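Local structure of putative activator of HSP90 (Plasmodium falciparum, 3N72) at residues 44-49 with 76-81. The protein probably binds the chaperone HSP90 and stimulates its ATPase, as its AHA1 family relatives do. Numbering follows the deposited sequence.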
ATOM      1  N   LEU B  44       2.035  14.136 -44.234  1.00 21.30           N
ATOM      2  CA  LEU B  44       2.714  13.011 -43.573  1.00 20.82           C
ATOM      3  C   LEU B  44       2.454  13.006 -42.075  1.00 19.55           C
ATOM      4  O   LEU B  44       2.462  14.068 -41.450  1.00 18.64           O
ATOM      5  CB  LEU B  44       4.239  13.107 -43.778  1.00 21.49           C
ATOM      6  CG  LEU B  44       4.916  12.660 -45.079  1.00 23.59           C
ATOM      7  CD1 LEU B  44       6.410  12.985 -45.031  1.00 26.29           C
ATOM      8  CD2 LEU B  44       4.701  11.174 -45.347  1.00 27.56           C
ATOM      9  N   THR B  45       2.299  11.808 -41.499  1.00 18.31           N
ATOM     10  CA  THR B  45       2.375  11.630 -40.043  1.00 17.39           C
ATOM     11  C   THR B  45       3.549  10.734 -39.662  1.00 16.75           C
ATOM     12  O   THR B  45       3.644   9.626 -40.164  1.00 18.11           O
ATOM     13  CB  THR B  45       1.075  11.022 -39.503  1.00 17.48           C
ATOM     14  OG1 THR B  45      -0.007  11.906 -39.804  1.00 21.08           O
ATOM     15  CG2 THR B  45       1.137  10.777 -37.960  1.00 16.81           C
ATOM     16  N   ILE B  46       4.449  11.186 -38.796  1.00 15.33           N
ATOM     17  CA  ILE B  46       5.471  10.271 -38.239  1.00 15.05           C
ATOM     18  C   ILE B  46       4.962   9.609 -36.942  1.00 14.92           C
ATOM     19  O   ILE B  46       4.397  10.292 -36.086  1.00 15.13           O
ATOM     20  CB  ILE B  46       6.851  10.967 -37.931  1.00 15.71           C
ATOM     21  CG1 ILE B  46       7.383  11.823 -39.104  1.00 15.76           C
ATOM     22  CG2 ILE B  46       7.909   9.925 -37.464  1.00 13.45           C
ATOM     23  CD1 ILE B  46       7.340  11.130 -40.480  1.00 15.33           C
ATOM     24  N   TYR B  47       5.142   8.294 -36.795  1.00 14.14           N
ATOM     25  CA  TYR B  47       4.775   7.641 -35.525  1.00 14.14           C
ATOM     26  C   TYR B  47       5.761   6.547 -35.153  1.00 13.65           C
ATOM     27  O   TYR B  47       6.705   6.265 -35.924  1.00 13.59           O
ATOM     28  CB  TYR B  47       3.317   7.146 -35.527  1.00 14.32           C
ATOM     29  CG  TYR B  47       3.007   6.044 -36.500  1.00 15.09           C
ATOM     30  CD1 TYR B  47       2.900   4.728 -36.063  1.00 14.56           C
ATOM     31  CD2 TYR B  47       2.801   6.321 -37.864  1.00 17.30           C
ATOM     32  CE1 TYR B  47       2.613   3.699 -36.955  1.00 15.36           C
ATOM     33  CE2 TYR B  47       2.497   5.294 -38.784  1.00 16.42           C
ATOM     34  CZ  TYR B  47       2.408   3.990 -38.313  1.00 16.27           C
ATOM     35  OH  TYR B  47       2.117   2.974 -39.178  1.00 17.31           O
ATOM     36  N   PHE B  48       5.570   5.959 -33.968  1.00 13.32           N
ATOM     37  CA  PHE B  48       6.550   5.044 -33.400  1.00 14.28           C
ATOM     38  C   PHE B  48       5.915   3.773 -32.852  1.00 14.33           C
ATOM     39  O   PHE B  48       4.752   3.785 -32.444  1.00 15.40           O
ATOM     40  CB  PHE B  48       7.358   5.791 -32.326  1.00 14.14           C
ATOM     41  CG  PHE B  48       7.930   7.096 -32.823  1.00 14.37           C
ATOM     42  CD1 PHE B  48       9.163   7.124 -33.472  1.00 14.14           C
ATOM     43  CD2 PHE B  48       7.198   8.294 -32.722  1.00 11.92           C
ATOM     44  CE1 PHE B  48       9.709   8.346 -33.969  1.00 14.03           C
ATOM     45  CE2 PHE B  48       7.734   9.515 -33.208  1.00 12.72           C
ATOM     46  CZ  PHE B  48       9.012   9.534 -33.838  1.00 12.12           C
ATOM     47  N   ASP B  49       6.691   2.689 -32.826  1.00 14.80           N
ATOM     48  CA  ASP B  49       6.216   1.378 -32.377  1.00 15.13           C
ATOM     49  C   ASP B  49       7.400   0.504 -31.958  1.00 14.38           C
ATOM     50  O   ASP B  49       8.579   0.905 -32.079  1.00 13.71           O
ATOM     51  CB  ASP B  49       5.461   0.693 -33.520  1.00 15.74           C
ATOM     52  CG  ASP B  49       4.448  -0.339 -33.046  1.00 18.75           C
ATOM     53  OD1 ASP B  49       4.318  -0.591 -31.813  1.00 17.96           O
ATOM     54  OD2 ASP B  49       3.780  -0.916 -33.934  1.00 22.35           O
ATOM     55  N   PHE B  76      13.545   1.534 -30.468  1.00 13.44           N
ATOM     56  CA  PHE B  76      12.234   1.403 -31.036  1.00 13.45           C
ATOM     57  C   PHE B  76      12.285   1.649 -32.522  1.00 12.54           C
ATOM     58  O   PHE B  76      13.363   1.803 -33.089  1.00 12.40           O
ATOM     59  CB  PHE B  76      11.202   2.326 -30.343  1.00 13.42           C
ATOM     60  CG  PHE B  76      11.593   3.803 -30.234  1.00 14.21           C
ATOM     61  CD1 PHE B  76      10.861   4.773 -30.924  1.00 13.09           C
ATOM     62  CD2 PHE B  76      12.617   4.231 -29.381  1.00 14.07           C
ATOM     63  CE1 PHE B  76      11.142   6.123 -30.788  1.00 14.72           C
ATOM     64  CE2 PHE B  76      12.929   5.600 -29.242  1.00 12.02           C
ATOM     65  CZ  PHE B  76      12.186   6.544 -29.949  1.00 11.48           C
ATOM     66  N   GLU B  77      11.121   1.655 -33.152  1.00 12.97           N
ATOM     67  CA  GLU B  77      11.064   1.861 -34.584  1.00 13.15           C
ATOM     68  C   GLU B  77      10.206   3.075 -34.945  1.00 13.01           C
ATOM     69  O   GLU B  77       9.322   3.444 -34.197  1.00 12.61           O
ATOM     70  CB  GLU B  77      10.585   0.592 -35.270  1.00 13.49           C
ATOM     71  CG  GLU B  77      11.617  -0.545 -35.046  1.00 14.19           C
ATOM     72  CD  GLU B  77      11.122  -1.939 -35.502  1.00 16.25           C
ATOM     73  OE1 GLU B  77       9.926  -2.076 -35.817  1.00 15.05           O
ATOM     74  OE2 GLU B  77      11.949  -2.892 -35.561  1.00 18.48           O
ATOM     75  N   TRP B  78      10.505   3.704 -36.075  1.00 12.80           N
ATOM     76  CA  TRP B  78       9.679   4.822 -36.563  1.00 12.72           C
ATOM     77  C   TRP B  78       9.007   4.426 -37.867  1.00 13.01           C
ATOM     78  O   TRP B  78       9.533   3.606 -38.635  1.00 13.00           O
ATOM     79  CB  TRP B  78      10.496   6.106 -36.730  1.00 12.84           C
ATOM     80  CG  TRP B  78      11.554   6.102 -37.855  1.00 13.25           C
ATOM     81  CD1 TRP B  78      12.854   5.691 -37.758  1.00 11.89           C
ATOM     82  CD2 TRP B  78      11.382   6.579 -39.203  1.00 14.11           C
ATOM     83  NE1 TRP B  78      13.505   5.870 -38.966  1.00 14.00           N
ATOM     84  CE2 TRP B  78      12.631   6.422 -39.869  1.00 14.19           C
ATOM     85  CE3 TRP B  78      10.298   7.143 -39.910  1.00 11.48           C
ATOM     86  CZ2 TRP B  78      12.816   6.772 -41.219  1.00 14.22           C
ATOM     87  CZ3 TRP B  78      10.491   7.513 -41.247  1.00 14.25           C
ATOM     88  CH2 TRP B  78      11.737   7.321 -41.885  1.00 14.57           C
ATOM     89  N   LEU B  79       7.830   4.999 -38.100  1.00 13.02           N
ATOM     90  CA  LEU B  79       7.001   4.674 -39.249  1.00 13.55           C
ATOM     91  C   LEU B  79       6.403   5.981 -39.751  1.00 14.92           C
ATOM     92  O   LEU B  79       6.474   7.017 -39.077  1.00 13.80           O
ATOM     93  CB  LEU B  79       5.890   3.662 -38.865  1.00 14.15           C
ATOM     94  CG  LEU B  79       6.292   2.223 -38.453  1.00 13.68           C
ATOM     95  CD1 LEU B  79       6.439   2.064 -36.925  1.00 15.31           C
ATOM     96  CD2 LEU B  79       5.275   1.197 -38.976  1.00 15.20           C
ATOM     97  N   TYR B  80       5.792   5.929 -40.931  1.00 15.31           N
ATOM     98  CA  TYR B  80       5.122   7.123 -41.427  1.00 16.49           C
ATOM     99  C   TYR B  80       3.877   6.792 -42.202  1.00 17.13           C
ATOM    100  O   TYR B  80       3.768   5.723 -42.812  1.00 17.47           O
ATOM    101  CB  TYR B  80       6.068   7.996 -42.260  1.00 15.83           C
ATOM    102  CG  TYR B  80       6.580   7.338 -43.520  1.00 17.67           C
ATOM    103  CD1 TYR B  80       7.639   6.427 -43.463  1.00 16.94           C
ATOM    104  CD2 TYR B  80       6.015   7.627 -44.769  1.00 18.81           C
ATOM    105  CE1 TYR B  80       8.132   5.820 -44.608  1.00 19.90           C
ATOM    106  CE2 TYR B  80       6.521   7.013 -45.947  1.00 19.68           C
ATOM    107  CZ  TYR B  80       7.576   6.098 -45.834  1.00 21.45           C
ATOM    108  OH  TYR B  80       8.114   5.438 -46.940  1.00 27.55           O
ATOM    109  N   SER B  81       2.913   7.712 -42.154  0.50 17.93           N
ATOM    110  CA  SER B  81       1.689   7.622 -42.931  0.50 18.49           C
ATOM    111  C   SER B  81       1.678   8.736 -43.968  0.50 18.83           C
ATOM    112  O   SER B  81       1.957   9.893 -43.654  0.50 18.38           O
ATOM    113  CB  SER B  81       0.460   7.768 -42.020  0.50 18.71           C
ATOM    114  OG  SER B  81       0.378   6.697 -41.101  0.50 18.32           O
TER
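T45 and S81, Y47 and L79, and D49 and E77 are the hydrogen-bonded pairs of this antiparallel ladder, each exchanging two backbone N-H...O bonds. T45 N to S81 O and S81 N to T45 O both measure 2.9 Å. In the middle rung Y47 N reaches L79 O over a nearly straight N-H...O angle of 169°.

Among the side chains on the T45, Y47 and D49 face, the main contact is a CH-pi one. Y47 has CG between its backbone N and carbonyl carbon (chi1 66°), which swings the ring across the neighbouring strand, where L79 CB sits 3.8 Å from the ring centroid. L79 CD2 reaches Y47 OH at 3.6 Å, while its other branch, CD1, packs on D49 CB. In the conformer modelled here, one of two for S81, its OG comes within 3.4 Å of Y47 CE2 and is hydrogen-bonded to D88 OD1.

The two segments form the open end of a long beta hairpin, away from the turn that joins strands 44-62 and 65-82, in the antiparallel sheet of the Aha1 N-terminal domain.

On the other face, helix 120-142 covers I46, W78 and Y80. F48 CD1 meets F76 CE1 at 3.5 Å, the ring planes inclined at 66°, and F48 CE1 lies 3.6 Å from W78 CB. I46 CD1 touches Y80 CB at 3.8 Å, and the indole nitrogen of the buried W78, NE1, is hydrogen-bonded to E114 O.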